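Local coordinates for 401aa long hypothetical glucose-1-phosphate thymidylyltransferase (Sulfolobus tokodaii, PDB 2GGO), which is a bifunctional enzyme in the synthesis of UDP-N-acetylglucosamine and UDP-N-acetylgalactosamine, joining a nucleotidyltransferase section to a hexapeptide-repeat section, at residues A[59-62]-A[63-67]; A[103-106]-A[107-111]; A[275-278]-A[279-283]; A[340-344]-A[345-349]. All coordinates share one frame; numbering follows the deposited sequence.

In the fold
Interactions 1 and 2 belong to the nucleotidyltransferase section, where helices 58-64 and 106-111 pack against the mixed central sheet; their centres lie about 25 Å apart. Interaction 3 is a corner of the left-handed parallel beta-helix, and interaction 4 is a hairpin that follows strand 328-329. None of the four touches another, the closest atoms being those of interactions 1 and 3, about 14 Å apart. Near the probable nucleoside triphosphate site, the side chain of Phe61 in interaction 1 is about 8 Å from that of Ala8, and the side chain of Lys344 in interaction 4 is about 4 Å from that of Glu12. Interactions 1 and 4 lie on opposite sides of the chain's centre.

Interaction 1. Residues A[59-62]-A[63-67]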
loop_
_atom_site.group_PDB
_atom_site.type_symbol
_atom_site.label_atom_id
_atom_site.label_comp_id
_atom_site.label_asym_id
_atom_site.label_seq_id
_atom_site.Cartn_x
_atom_site.Cartn_y
_atom_site.Cartn_z
ATOM N N GLU A 59 -12.152 -12.462 -9.646
ATOM C CA GLU A 59 -12.584 -13.558 -8.775
ATOM C C GLU A 59 -12.215 -13.303 -7.317
ATOM O O GLU A 59 -13.007 -13.571 -6.397
ATOM C CB GLU A 59 -11.932 -14.874 -9.220
ATOM C CG GLU A 59 -12.362 -16.093 -8.362
ATOM C CD GLU A 59 -11.188 -16.860 -7.691
ATOM O OE1 GLU A 59 -11.219 -18.112 -7.721
ATOM O OE2 GLU A 59 -10.261 -16.233 -7.110
ATOM N N TYR A 60 -10.977 -12.824 -7.144
ATOM C CA TYR A 60 -10.403 -12.481 -5.851
ATOM C C TYR A 60 -11.265 -11.454 -5.078
ATOM O O TYR A 60 -11.611 -11.669 -3.901
ATOM C CB TYR A 60 -8.967 -11.958 -6.067
ATOM C CG TYR A 60 -8.128 -11.929 -4.804
ATOM C CD1 TYR A 60 -7.197 -12.919 -4.534
ATOM C CD2 TYR A 60 -8.304 -10.929 -3.863
ATOM C CE1 TYR A 60 -6.456 -12.892 -3.371
ATOM C CE2 TYR A 60 -7.581 -10.902 -2.713
ATOM C CZ TYR A 60 -6.650 -11.870 -2.466
ATOM O OH TYR A 60 -5.945 -11.789 -1.286
ATOM N N PHE A 61 -11.600 -10.354 -5.758
ATOM C CA PHE A 61 -12.427 -9.291 -5.183
ATOM C C PHE A 61 -13.797 -9.790 -4.787
ATOM O O PHE A 61 -14.248 -9.578 -3.676
ATOM C CB PHE A 61 -12.546 -8.108 -6.148
ATOM C CG PHE A 61 -11.313 -7.245 -6.225
ATOM C CD1 PHE A 61 -11.219 -6.080 -5.470
ATOM C CD2 PHE A 61 -10.251 -7.591 -7.062
ATOM C CE1 PHE A 61 -10.094 -5.260 -5.538
ATOM C CE2 PHE A 61 -9.120 -6.774 -7.171
ATOM C CZ PHE A 61 -9.023 -5.618 -6.399
ATOM N N GLU A 62 -14.456 -10.477 -5.709
ATOM C CA GLU A 62 -15.757 -11.061 -5.432
ATOM C C GLU A 62 -15.695 -11.925 -4.190
ATOM O O GLU A 62 -16.562 -11.835 -3.341
ATOM C CB GLU A 62 -16.294 -11.834 -6.638
ATOM C CG GLU A 62 -17.595 -11.258 -7.201
ATOM C CD GLU A 62 -17.717 -11.376 -8.739
ATOM O OE1 GLU A 62 -16.769 -11.892 -9.399
ATOM O OE2 GLU A 62 -18.768 -10.937 -9.290
ATOM N N LYS A 63 -14.653 -12.738 -4.065
ATOM C CA LYS A 63 -14.543 -13.665 -2.941
ATOM C C LYS A 63 -14.363 -12.977 -1.598
ATOM O O LYS A 63 -14.921 -13.433 -0.606
ATOM C CB LYS A 63 -13.431 -14.689 -3.200
ATOM C CG LYS A 63 -13.941 -15.839 -4.062
ATOM C CD LYS A 63 -12.846 -16.571 -4.855
ATOM C CE LYS A 63 -13.368 -17.934 -5.379
ATOM N NZ LYS A 63 -13.355 -19.033 -4.339
ATOM N N LYS A 64 -13.608 -11.870 -1.588
ATOM C CA LYS A 64 -13.250 -11.137 -0.363
ATOM C C LYS A 64 -14.235 -10.022 0.062
ATOM O O LYS A 64 -14.453 -9.808 1.252
ATOM C CB LYS A 64 -11.823 -10.591 -0.480
ATOM C CG LYS A 64 -10.721 -11.639 -0.420
ATOM C CD LYS A 64 -10.325 -11.991 1.015
ATOM C CE LYS A 64 -9.079 -11.217 1.466
ATOM N NZ LYS A 64 -9.252 -10.579 2.842
ATOM N N LEU A 65 -14.841 -9.324 -0.888
ATOM C CA LEU A 65 -15.635 -8.145 -0.548
ATOM C C LEU A 65 -17.125 -8.421 -0.492
ATOM O O LEU A 65 -17.750 -8.627 -1.538
ATOM C CB LEU A 65 -15.348 -7.021 -1.546
ATOM C CG LEU A 65 -13.913 -6.490 -1.540
ATOM C CD1 LEU A 65 -13.732 -5.489 -2.618
ATOM C CD2 LEU A 65 -13.616 -5.894 -0.216
ATOM N N LYS A 66 -17.704 -8.385 0.710
ATOM C CA LYS A 66 -19.108 -8.804 0.905
ATOM C C LYS A 66 -20.179 -8.072 0.037
ATOM O O LYS A 66 -20.768 -8.681 -0.879
ATOM C CB LYS A 66 -19.508 -8.787 2.395
ATOM C CG LYS A 66 -20.907 -9.420 2.681
ATOM C CD LYS A 66 -20.904 -10.971 2.790
ATOM C CE LYS A 66 -21.114 -11.461 4.261
ATOM N NZ LYS A 66 -20.544 -12.828 4.596
ATOM N N GLU A 67 -20.464 -6.803 0.304
ATOM C CA GLU A 67 -21.590 -6.189 -0.407
ATOM C C GLU A 67 -21.168 -5.058 -1.319
ATOM O O GLU A 67 -21.654 -3.932 -1.180
ATOM C CB GLU A 67 -22.622 -5.680 0.599
ATOM C CG GLU A 67 -23.194 -6.772 1.541
ATOM C CD GLU A 67 -23.091 -6.391 3.053
ATOM O OE1 GLU A 67 -23.377 -5.200 3.414
ATOM O OE2 GLU A 67 -22.725 -7.293 3.875
#
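Phe61 and Leu65, one turn apart, lie side by side and point the same way at the C-terminal end of helix 58-64, the helix of the beta-alpha-beta unit formed with strands 48-53 and 69-72. Leu65 CD1 meets the Phe61 ring at its edge, near the ring plane, 3.8 Å from Phe61 CD1. The Phe61 ring stands edge-to-face with Phe25 and reaches Val51 and Val53 of strand 48-53, while Leu65, just past the helix, rests on Ile34 and Ile38 of helix 33-43; both side chains are buried against these elements.

Tyr60 and Lys64 also run alongside each other, with Lys64 CG approaching the Tyr60 ring obliquely at 4.0 Å from Tyr60 CE2. Glu59 and Lys63 instead cross obliquely on the exposed side. CG of Glu59 is anti to its own nitrogen (chi1 -179°), and a bend at chi2 brings the carboxylate over the Lys63 methylenes, where Glu59 OE1 is 3.2 Å from Lys63 CE. The charged ends do not close into a salt bridge: Lys63 NZ turns off at chi4 and stays 4.1 Å from Glu59 OE1, a spacing that probably still gives some attraction.

Backbone bonds hold these pairs in step, Lys63 N giving to Glu59 O and Lys64 N to Tyr60 O. Leu65 is the first residue to leave helical torsions, yet its amide still completes the last turn. Phe61 O also receives a weak bond from Lys64 N, but its straighter partner is Leu65 N, 2.9 Å away, with an N-H...O angle of 160°.

Interaction 2. Residues A[103-106]-A[107-111]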
loop_
_atom_site.group_PDB
_atom_site.type_symbol
_atom_site.label_atom_id
_atom_site.label_comp_id
_atom_site.label_asym_id
_atom_site.label_seq_id
_atom_site.Cartn_x
_atom_site.Cartn_y
_atom_site.Cartn_z
ATOM N N SER A 103 -6.043 9.434 5.870
ATOM C CA SER A 103 -6.402 9.294 7.267
ATOM C C SER A 103 -7.823 9.691 7.565
ATOM O O SER A 103 -8.407 9.242 8.557
ATOM C CB SER A 103 -5.469 10.114 8.148
ATOM O OG SER A 103 -5.287 11.437 7.673
ATOM N N ASN A 104 -8.404 10.565 6.766
ATOM C CA ASN A 104 -9.736 11.013 7.149
ATOM C C ASN A 104 -10.640 11.186 5.967
ATOM O O ASN A 104 -10.188 11.570 4.885
ATOM C CB ASN A 104 -9.713 12.264 8.066
ATOM C CG ASN A 104 -9.253 13.563 7.342
ATOM O OD1 ASN A 104 -9.788 14.664 7.601
ATOM N ND2 ASN A 104 -8.262 13.440 6.451
ATOM N N GLU A 105 -11.913 10.877 6.184
ATOM C CA GLU A 105 -12.940 11.002 5.152
ATOM C C GLU A 105 -13.608 12.391 5.125
ATOM O O GLU A 105 -14.446 12.661 4.260
ATOM C CB GLU A 105 -13.988 9.896 5.323
ATOM C CG GLU A 105 -15.018 10.107 6.414
ATOM C CD GLU A 105 -14.439 10.079 7.804
ATOM O OE1 GLU A 105 -13.218 9.835 7.962
ATOM O OE2 GLU A 105 -15.217 10.296 8.754
ATOM N N LYS A 106 -13.223 13.259 6.067
ATOM C CA LYS A 106 -13.813 14.584 6.215
ATOM C C LYS A 106 -13.837 15.356 4.915
ATOM O O LYS A 106 -14.703 16.177 4.701
ATOM C CB LYS A 106 -13.083 15.386 7.289
ATOM C CG LYS A 106 -13.022 14.670 8.631
ATOM C CD LYS A 106 -12.699 15.627 9.774
ATOM C CE LYS A 106 -12.426 14.853 11.070
ATOM N NZ LYS A 106 -11.859 15.722 12.152
ATOM N N GLU A 107 -12.905 15.071 4.027
ATOM C CA GLU A 107 -12.862 15.781 2.766
ATOM C C GLU A 107 -13.836 15.194 1.777
ATOM O O GLU A 107 -14.369 15.905 0.937
ATOM C CB GLU A 107 -11.454 15.704 2.180
ATOM C CG GLU A 107 -10.359 15.850 3.209
ATOM C CD GLU A 107 -10.159 17.294 3.634
ATOM O OE1 GLU A 107 -10.869 18.192 3.074
ATOM O OE2 GLU A 107 -9.296 17.520 4.529
ATOM N N ILE A 108 -14.049 13.885 1.867
ATOM C CA ILE A 108 -14.973 13.208 0.979
ATOM C C ILE A 108 -16.394 13.608 1.346
ATOM O O ILE A 108 -17.160 13.995 0.489
ATOM C CB ILE A 108 -14.805 11.688 1.028
ATOM C CG1 ILE A 108 -13.497 11.289 0.347
ATOM C CG2 ILE A 108 -15.976 10.996 0.346
ATOM C CD1 ILE A 108 -13.085 9.898 0.648
ATOM N N CYS A 109 -16.737 13.536 2.622
ATOM C CA CYS A 109 -18.060 13.937 3.054
ATOM C C CYS A 109 -18.391 15.359 2.571
ATOM O O CYS A 109 -19.540 15.736 2.334
ATOM C CB CYS A 109 -18.140 13.864 4.563
ATOM S SG CYS A 109 -17.860 12.250 5.326
ATOM N N ASN A 110 -17.355 16.135 2.406
ATOM C CA ASN A 110 -17.497 17.514 2.110
ATOM C C ASN A 110 -17.721 17.698 0.600
ATOM O O ASN A 110 -18.664 18.387 0.161
ATOM C CB ASN A 110 -16.218 18.146 2.616
ATOM C CG ASN A 110 -16.234 19.632 2.565
ATOM O OD1 ASN A 110 -15.885 20.294 3.556
ATOM N ND2 ASN A 110 -16.614 20.190 1.408
ATOM N N ILE A 111 -16.873 17.036 -0.191
ATOM C CA ILE A 111 -16.936 17.045 -1.664
ATOM C C ILE A 111 -18.286 16.571 -2.250
ATOM O O ILE A 111 -18.758 17.097 -3.246
ATOM C CB ILE A 111 -15.700 16.273 -2.290
ATOM C CG1 ILE A 111 -15.436 16.712 -3.718
ATOM C CG2 ILE A 111 -15.884 14.766 -2.287
ATOM C CD1 ILE A 111 -14.093 16.197 -4.282
#
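Glu105 and Cys109 meet through a methylene and a sulfur, Glu105 CG lying 3.7 Å from Cys109 SG. The Glu105 side chain leaves the backbone with CG between N and the carbonyl carbon (chi1 78°), which sets CG beside the sulfur, and the bend at chi2 then carries the carboxylate away from it. SG also sits 3.6 Å from the carbonyl oxygen, Glu105 O. That oxygen takes a nearly straight bond from Cys109 N, 2.9 Å long with an N-H...O angle of 165°, and a weak, more bent one from Ile108 N. One residue further on, Asn110 CB packs against Lys106 O at 3.2 Å.

These contacts lie at the N-terminal part of helix 106-111, which follows strand 100-102 in the nucleotidyltransferase domain and lies on the central mixed sheet. Of the two bonds converging on Glu105 O, the one from Cys109 N is the stronger; two residues on, Glu107 O receives Ile111 N at 3.0 Å.

Further out, Cys109 SG is joined to Cys44 SG in a disulfide, which ties this helix to the loop after helix 33-43; Glu105 touches Cys44 as well, and Glu105 OE1 makes a long, weak ion pair with Lys43 NZ. The buried side of the helix is carried by Ile108, which packs on Leu94 and Ile160, and by Ile111, which rests on Leu94 and Ala118. Glu107, bent at chi2, sends its carboxylate toward the chain beyond strand 197-201, where OE2 is hydrogen-bonded to Glu203 N.

Interaction 3. Residues A[275-278]-A[279-283]; sequences SYLR and PYTIL
A corner of the left-handed parallel beta-helix, the fold of the hexapeptide-repeat section, is formed by the type II beta turn from Arg278 to Thr281, which links strand 276-277 to strand 281-283. The carbonyl of Arg278 is gripped twice by Thr281. Thr281 OG1 donates to Arg278 O over 2.7 Å, in the carbonyl plane and on a lone pair, whereas the backbone bond from Thr281 N is weak, 3.2 Å and strongly bent. Thr281 OG1 lies beside its own backbone N (chi1 -72°), which turns the hydroxyl back across the turn and directs the methyl, CG2, toward Leu277. There the two side chains cross at about a right angle, with Leu277 CD2 4.2 Å from Thr281 CG2. Leu277 CD1 also meets Leu283 CD1 at 4.3 Å, so apolar groups from two faces of the coil come together inside it.

Tyr280, at positive phi, meets helix 212-225, where it makes a cation-pi contact with Lys220 and its OH bonds to Asp224. Coils before and after enclose the corner: Leu277 touches Ile265 of strand 263-265, and Thr281 touches Val295 of strand 294-296.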
loop_
_atom_site.group_PDB
_atom_site.type_symbol
_atom_site.label_atom_id
_atom_site.label_comp_id
_atom_site.label_asym_id
_atom_site.label_seq_id
_atom_site.Cartn_x
_atom_site.Cartn_y
_atom_site.Cartn_z
ATOM N N SER A 275 12.135 -13.928 22.386
ATOM C CA SER A 275 12.074 -13.082 21.213
ATOM C C SER A 275 12.309 -11.609 21.554
ATOM O O SER A 275 12.061 -11.178 22.671
ATOM C CB SER A 275 10.737 -13.197 20.568
ATOM O OG SER A 275 10.539 -14.501 20.107
ATOM N N TYR A 276 12.675 -10.815 20.567
ATOM C CA TYR A 276 12.886 -9.385 20.800
ATOM C C TYR A 276 12.130 -8.627 19.727
ATOM O O TYR A 276 12.525 -8.659 18.599
ATOM C CB TYR A 276 14.375 -9.046 20.700
ATOM C CG TYR A 276 14.862 -7.607 21.017
ATOM C CD1 TYR A 276 14.055 -6.659 21.630
ATOM C CD2 TYR A 276 16.154 -7.213 20.657
ATOM C CE1 TYR A 276 14.544 -5.362 21.897
ATOM C CE2 TYR A 276 16.638 -5.921 20.904
ATOM C CZ TYR A 276 15.821 -5.015 21.535
ATOM O OH TYR A 276 16.281 -3.768 21.817
ATOM N N LEU A 277 11.021 -7.959 20.089
ATOM C CA LEU A 277 10.306 -7.124 19.111
ATOM C C LEU A 277 10.631 -5.652 19.300
ATOM O O LEU A 277 10.474 -5.106 20.387
ATOM C CB LEU A 277 8.817 -7.383 19.152
ATOM C CG LEU A 277 8.377 -8.848 19.085
ATOM C CD1 LEU A 277 6.883 -8.915 19.164
ATOM C CD2 LEU A 277 8.885 -9.548 17.792
ATOM N N ARG A 278 11.104 -4.989 18.255
ATOM C CA ARG A 278 11.572 -3.636 18.389
ATOM C C ARG A 278 10.580 -2.710 17.721
ATOM O O ARG A 278 9.711 -3.179 16.977
ATOM C CB ARG A 278 12.965 -3.465 17.778
ATOM C CG ARG A 278 14.093 -4.006 18.691
ATOM C CD ARG A 278 15.390 -4.209 17.917
ATOM N NE ARG A 278 15.870 -2.906 17.505
ATOM C CZ ARG A 278 16.769 -2.697 16.540
ATOM N NH1 ARG A 278 17.246 -3.710 15.822
ATOM N NH2 ARG A 278 17.153 -1.466 16.257
ATOM N N PRO A 279 10.721 -1.398 17.959
ATOM C CA PRO A 279 9.755 -0.425 17.413
ATOM C C PRO A 279 9.388 -0.640 15.943
ATOM O O PRO A 279 10.261 -0.818 15.055
ATOM C CB PRO A 279 10.480 0.913 17.608
ATOM C CG PRO A 279 11.238 0.705 18.935
ATOM C CD PRO A 279 11.773 -0.733 18.785
ATOM N N TYR A 280 8.096 -0.573 15.697
ATOM C CA TYR A 280 7.464 -0.650 14.372
ATOM C C TYR A 280 7.440 -2.049 13.825
ATOM O O TYR A 280 7.405 -2.242 12.632
ATOM C CB TYR A 280 7.998 0.404 13.395
ATOM C CG TYR A 280 7.648 1.771 13.909
ATOM C CD1 TYR A 280 6.301 2.189 13.948
ATOM C CD2 TYR A 280 8.636 2.620 14.430
ATOM C CE1 TYR A 280 5.942 3.454 14.458
ATOM C CE2 TYR A 280 8.300 3.883 14.947
ATOM C CZ TYR A 280 6.943 4.282 14.962
ATOM O OH TYR A 280 6.601 5.519 15.474
ATOM N N THR A 281 7.377 -3.018 14.738
ATOM C CA THR A 281 7.157 -4.401 14.388
ATOM C C THR A 281 5.659 -4.557 14.213
ATOM O O THR A 281 4.931 -4.317 15.138
ATOM C CB THR A 281 7.662 -5.329 15.474
ATOM O OG1 THR A 281 9.108 -5.318 15.444
ATOM C CG2 THR A 281 7.168 -6.770 15.216
ATOM N N ILE A 282 5.237 -4.986 13.037
ATOM C CA ILE A 282 3.829 -5.169 12.734
ATOM C C ILE A 282 3.603 -6.591 12.299
ATOM O O ILE A 282 4.002 -6.985 11.221
ATOM C CB ILE A 282 3.344 -4.095 11.634
ATOM C CG1 ILE A 282 3.306 -2.683 12.288
ATOM C CG2 ILE A 282 1.979 -4.454 10.944
ATOM C CD1 ILE A 282 4.131 -1.684 11.452
ATOM N N LEU A 283 2.992 -7.412 13.145
ATOM C CA LEU A 283 2.725 -8.765 12.683
ATOM C C LEU A 283 1.265 -8.820 12.373
ATOM O O LEU A 283 0.474 -8.743 13.334
ATOM C CB LEU A 283 3.024 -9.776 13.800
ATOM C CG LEU A 283 4.424 -9.488 14.369
ATOM C CD1 LEU A 283 4.645 -10.160 15.762
ATOM C CD2 LEU A 283 5.427 -9.948 13.374
#

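Interaction 4. Residues A[340-344]-A[345-349]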
loop_
_atom_site.group_PDB
_atom_site.type_symbol
_atom_site.label_atom_id
_atom_site.label_comp_id
_atom_site.label_asym_id
_atom_site.label_seq_id
_atom_site.Cartn_x
_atom_site.Cartn_y
_atom_site.Cartn_z
ATOM N N LYS A 340 18.985 1.252 -3.181
ATOM C CA LYS A 340 18.265 1.152 -4.444
ATOM C C LYS A 340 17.437 -0.144 -4.525
ATOM O O LYS A 340 17.792 -1.169 -3.921
ATOM C CB LYS A 340 19.241 1.187 -5.616
ATOM C CG LYS A 340 20.340 2.287 -5.583
ATOM C CD LYS A 340 19.823 3.623 -6.168
ATOM C CE LYS A 340 20.895 4.469 -6.837
ATOM N NZ LYS A 340 21.229 3.843 -8.141
ATOM N N VAL A 341 16.347 -0.071 -5.295
ATOM C CA VAL A 341 15.406 -1.166 -5.522
ATOM C C VAL A 341 15.027 -1.141 -7.004
ATOM O O VAL A 341 14.831 -0.072 -7.574
ATOM C CB VAL A 341 14.153 -0.995 -4.610
ATOM C CG1 VAL A 341 13.203 -2.169 -4.733
ATOM C CG2 VAL A 341 14.560 -0.773 -3.167
ATOM N N ASN A 342 14.951 -2.301 -7.643
ATOM C CA ASN A 342 14.465 -2.366 -8.992
ATOM C C ASN A 342 12.986 -2.316 -8.915
ATOM O O ASN A 342 12.385 -3.133 -8.226
ATOM C CB ASN A 342 14.903 -3.649 -9.651
ATOM C CG ASN A 342 16.395 -3.761 -9.694
ATOM O OD1 ASN A 342 17.086 -2.791 -10.029
ATOM N ND2 ASN A 342 16.922 -4.930 -9.342
ATOM N N VAL A 343 12.399 -1.325 -9.573
ATOM C CA VAL A 343 10.946 -1.178 -9.591
ATOM C C VAL A 343 10.519 -0.997 -11.043
ATOM O O VAL A 343 10.889 -0.008 -11.669
ATOM C CB VAL A 343 10.440 -0.004 -8.674
ATOM C CG1 VAL A 343 8.914 0.151 -8.788
ATOM C CG2 VAL A 343 10.819 -0.193 -7.181
ATOM N N LYS A 344 9.757 -1.966 -11.567
ATOM C CA LYS A 344 9.414 -2.061 -13.013
ATOM C C LYS A 344 10.619 -1.884 -13.925
ATOM O O LYS A 344 10.600 -1.025 -14.822
ATOM C CB LYS A 344 8.388 -1.011 -13.414
ATOM C CG LYS A 344 7.046 -1.173 -12.781
ATOM C CD LYS A 344 6.068 -0.274 -13.493
ATOM C CE LYS A 344 6.109 -0.552 -15.004
ATOM N NZ LYS A 344 4.765 -0.377 -15.601
ATOM N N GLY A 345 11.671 -2.653 -13.673
ATOM C CA GLY A 345 12.880 -2.588 -14.488
ATOM C C GLY A 345 13.714 -1.312 -14.416
ATOM O O GLY A 345 14.541 -1.080 -15.306
ATOM N N LYS A 346 13.519 -0.486 -13.383
ATOM C CA LYS A 346 14.427 0.648 -13.132
ATOM C C LYS A 346 15.019 0.620 -11.722
ATOM O O LYS A 346 14.299 0.356 -10.777
ATOM C CB LYS A 346 13.714 1.977 -13.370
ATOM C CG LYS A 346 13.575 2.333 -14.855
ATOM C CD LYS A 346 13.107 3.773 -15.008
ATOM C CE LYS A 346 14.223 4.751 -14.605
ATOM N NZ LYS A 346 13.705 5.889 -13.767
ATOM N N ARG A 347 16.320 0.895 -11.590
ATOM C CA ARG A 347 16.974 0.969 -10.272
ATOM C C ARG A 347 16.635 2.264 -9.592
ATOM O O ARG A 347 17.182 3.283 -9.943
ATOM C CB ARG A 347 18.484 1.038 -10.407
ATOM C CG ARG A 347 19.186 -0.171 -10.868
ATOM C CD ARG A 347 19.266 -1.190 -9.768
ATOM N NE ARG A 347 20.130 -0.842 -8.648
ATOM C CZ ARG A 347 20.176 -1.565 -7.533
ATOM N NH1 ARG A 347 19.399 -2.637 -7.396
ATOM N NH2 ARG A 347 20.988 -1.208 -6.551
ATOM N N ILE A 348 15.790 2.280 -8.592
ATOM C CA ILE A 348 15.486 3.575 -8.037
ATOM C C ILE A 348 15.802 3.613 -6.563
ATOM O O ILE A 348 15.785 2.577 -5.908
ATOM C CB ILE A 348 14.020 3.974 -8.300
ATOM C CG1 ILE A 348 13.065 3.114 -7.491
ATOM C CG2 ILE A 348 13.662 3.881 -9.825
ATOM C CD1 ILE A 348 11.714 3.696 -7.398
ATOM N N SER A 349 16.067 4.806 -6.047
ATOM C CA SER A 349 16.394 4.920 -4.677
ATOM C C SER A 349 15.180 4.939 -3.863
ATOM O O SER A 349 14.215 5.590 -4.194
ATOM C CB SER A 349 17.118 6.198 -4.341
ATOM O OG SER A 349 16.989 6.398 -2.919
#
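Val341 and Ile348 face each other as an antiparallel hydrogen-bonded pair, linked by two backbone bonds. Ile348 N donates to Val341 O at 2.7 Å with an N-H...O angle of 174°, and Val341 N returns a bond of 2.8 Å to Ile348 O. Val343 N gives a third, equally short one to Lys346 O. The bond that closes the turn, Lys346 N to Val343 O, is longer at 3.2 Å, and its donor stands above the carbonyl plane. Asn342 with Arg347, lying between these bonds, and Lys340 with Ser349, beyond Val341 and Ile348, are non-hydrogen-bonded pairs, where CA-H...O contacts such as Asn342 CA to Lys346 O at 3.3 Å add to the join.

Apolar contact is made on the face of Val341, Val343 and Ile348. The Ile348 side chain runs slantwise to that of Val343, with Ile348 CD1 4.0 Å from Val343 CG2, and Val341 and Ile348 both reach Trp213 of helix 212-225.

Polar groups occupy the other face. Arg347, bent at chi2 (-76°) and again at chi3, folds its guanidinium back across the neighbouring strand; Lys340 CB lies over one face of that group, 3.1 Å from Arg347 NH2. The Asn342 amide lies at the guanidinium edge, though its detailed fit against Arg347 is doubtful; ND2 of Asn342 is hydrogen-bonded to Asp392.

At the turn, the Lys344 side chain extends to a long, weak ion pair with Glu12, a probable nucleoside triphosphate-binding residue. The whole is a two-stranded beta hairpin closed by a type I' turn, with Lys344 and Gly345, both at positive phi, at its corners.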